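Long-range contact in beta-1,4-mannanase (Aplysia kurodai, PDB 3VUP), which probably hydrolyses the internal beta-1,4-mannosidic bonds of mannan in the digestive fluid of the sea hare: residues Y197-L201 with H239-L245. Residues are numbered along the deposited sequence; the frame is centred on the assembly and turned at random. Where two conformers were deposited one is given.
With SO4 (sulfate ion), chain I.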
# COMPACT_ATOMS: atom_id res chain seq x y z
N TYR A 197 -1.44 18.05 6.40
CA TYR A 197 -2.22 17.24 5.47
C TYR A 197 -2.36 17.84 4.08
O TYR A 197 -2.46 17.08 3.12
CB TYR A 197 -3.59 16.82 6.03
CG TYR A 197 -3.55 15.39 6.54
CD1 TYR A 197 -3.64 14.32 5.66
CD2 TYR A 197 -3.37 15.12 7.87
CE1 TYR A 197 -3.57 13.00 6.12
CE2 TYR A 197 -3.29 13.82 8.34
CZ TYR A 197 -3.40 12.76 7.46
OH TYR A 197 -3.32 11.48 7.95
N GLN A 198 -2.36 19.16 3.94
CA GLN A 198 -2.48 19.67 2.58
C GLN A 198 -1.30 19.18 1.72
O GLN A 198 -1.49 18.80 0.56
CB GLN A 198 -2.60 21.19 2.54
CG GLN A 198 -2.91 21.74 1.15
CD GLN A 198 -3.11 23.24 1.14
OE1 GLN A 198 -3.15 23.88 2.19
NE2 GLN A 198 -3.23 23.82 -0.05
N ASP A 199 -0.10 19.17 2.29
CA ASP A 199 1.07 18.71 1.56
C ASP A 199 0.99 17.22 1.23
O ASP A 199 1.25 16.83 0.09
CB ASP A 199 2.36 18.98 2.33
CG ASP A 199 2.74 20.44 2.38
OD1 ASP A 199 2.45 21.19 1.42
OD2 ASP A 199 3.34 20.84 3.39
N ILE A 200 0.64 16.39 2.21
CA ILE A 200 0.59 14.95 1.94
C ILE A 200 -0.54 14.60 0.98
O ILE A 200 -0.39 13.72 0.14
CB ILE A 200 0.53 14.08 3.24
CG1 ILE A 200 1.17 12.71 2.99
CG2 ILE A 200 -0.90 13.90 3.73
CD1 ILE A 200 2.67 12.74 2.80
N LEU A 201 -1.66 15.30 1.07
CA LEU A 201 -2.77 15.02 0.17
C LEU A 201 -2.45 15.45 -1.26
O LEU A 201 -2.87 14.78 -2.21
CB LEU A 201 -4.08 15.61 0.68
CG LEU A 201 -4.61 15.01 1.98
CD1 LEU A 201 -5.80 15.80 2.46
CD2 LEU A 201 -4.95 13.53 1.79
N HIS A 239 -9.31 11.39 6.10
CA HIS A 239 -8.49 12.30 5.33
C HIS A 239 -8.34 11.97 3.86
O HIS A 239 -7.84 12.79 3.10
CB HIS A 239 -7.11 12.39 5.97
CG HIS A 239 -7.12 13.13 7.26
ND1 HIS A 239 -7.19 14.50 7.31
CD2 HIS A 239 -7.17 12.70 8.54
CE1 HIS A 239 -7.25 14.89 8.57
NE2 HIS A 239 -7.24 13.81 9.34
N TYR A 240 -8.76 10.77 3.46
CA TYR A 240 -8.34 10.22 2.18
C TYR A 240 -9.47 10.03 1.18
O TYR A 240 -9.33 9.29 0.21
CB TYR A 240 -7.56 8.92 2.40
CG TYR A 240 -6.41 9.09 3.36
CD1 TYR A 240 -5.28 9.83 3.01
CD2 TYR A 240 -6.45 8.53 4.63
CE1 TYR A 240 -4.22 9.97 3.88
CE2 TYR A 240 -5.39 8.67 5.51
CZ TYR A 240 -4.28 9.39 5.13
OH TYR A 240 -3.21 9.54 5.98
N SER A 241 -10.59 10.70 1.44
CA SER A 241 -11.70 10.71 0.51
C SER A 241 -11.31 11.35 -0.82
O SER A 241 -10.34 12.12 -0.91
CB SER A 241 -12.84 11.54 1.10
OG SER A 241 -12.43 12.90 1.21
N ASP A 242 -12.10 11.06 -1.84
CA ASP A 242 -11.92 11.67 -3.15
C ASP A 242 -11.93 13.19 -3.01
O ASP A 242 -11.11 13.89 -3.61
CB ASP A 242 -13.05 11.27 -4.09
CG ASP A 242 -13.07 9.79 -4.44
OD1 ASP A 242 -12.26 8.99 -3.93
OD2 ASP A 242 -13.95 9.42 -5.24
N HIS A 243 -12.88 13.70 -2.24
CA HIS A 243 -13.01 15.14 -2.04
C HIS A 243 -11.73 15.75 -1.48
O HIS A 243 -11.29 16.81 -1.94
CB HIS A 243 -14.18 15.41 -1.10
CG HIS A 243 -14.25 16.83 -0.64
ND1 HIS A 243 -14.67 17.86 -1.46
CD2 HIS A 243 -13.93 17.40 0.54
CE1 HIS A 243 -14.62 19.00 -0.80
NE2 HIS A 243 -14.17 18.75 0.42
N CYS A 244 -11.15 15.12 -0.46
CA CYS A 244 -9.96 15.69 0.17
C CYS A 244 -8.74 15.68 -0.74
O CYS A 244 -7.98 16.65 -0.77
CB CYS A 244 -9.65 14.96 1.48
SG CYS A 244 -10.88 15.30 2.77
N LEU A 245 -8.55 14.59 -1.48
CA LEU A 245 -7.42 14.52 -2.39
C LEU A 245 -7.55 15.56 -3.50
O LEU A 245 -6.59 16.28 -3.81
CB LEU A 245 -7.30 13.12 -2.97
CG LEU A 245 -6.85 12.06 -1.96
CD1 LEU A 245 -7.26 10.68 -2.42
CD2 LEU A 245 -5.36 12.12 -1.79
S SO4 I . -15.11 16.46 -5.21
O1 SO4 I . -13.93 17.20 -5.63
O2 SO4 I . -14.80 15.03 -5.11
O3 SO4 I . -15.58 16.97 -3.93
O4 SO4 I . -16.16 16.64 -6.21
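The imidazole of His-239 lies face to face on the phenol ring of Tyr-197, centroids 3.9 Å apart and planes within 10° of parallel. Two flat rings suit this seam because each offers the other a whole face, while ND1 of His-239 still bonds to the carbonyl of Cys-177. The carbonyl O of His-239 fares differently: buried without a polar partner, it meets CD2 of Leu-201 at 3.3 Å. Tyr-240 sets its OH at the edge of the Tyr-197 ring, near its plane, the two rings lying oblique at 63°; this OH accepts a 2.8 Å hydrogen bond from Tyr-197 OH. Ser-241 then caps helix 242-249, its OG accepting from Cys-244 N at 3.1 Å. Compact Cys-244, tied by disulfide to Cys-177, sets CB 4.1 Å from Leu-201 CD1. Leu-245 brings CD2 within 3.9 Å of Leu-201 CD2, the two branched chains crossing at about a right angle. Helices 197-214 and 242-249, which follow the neighbouring barrel strands 157-161 and 220-224 of the TIM barrel, are thus joined by aliphatic packing beside an aromatic cluster. Because Tyr-197 OH gives its proton to Tyr-240 OH, the latter's own proton is available for Glu-164 OE2, an arrangement expected to hold that carboxylate in place.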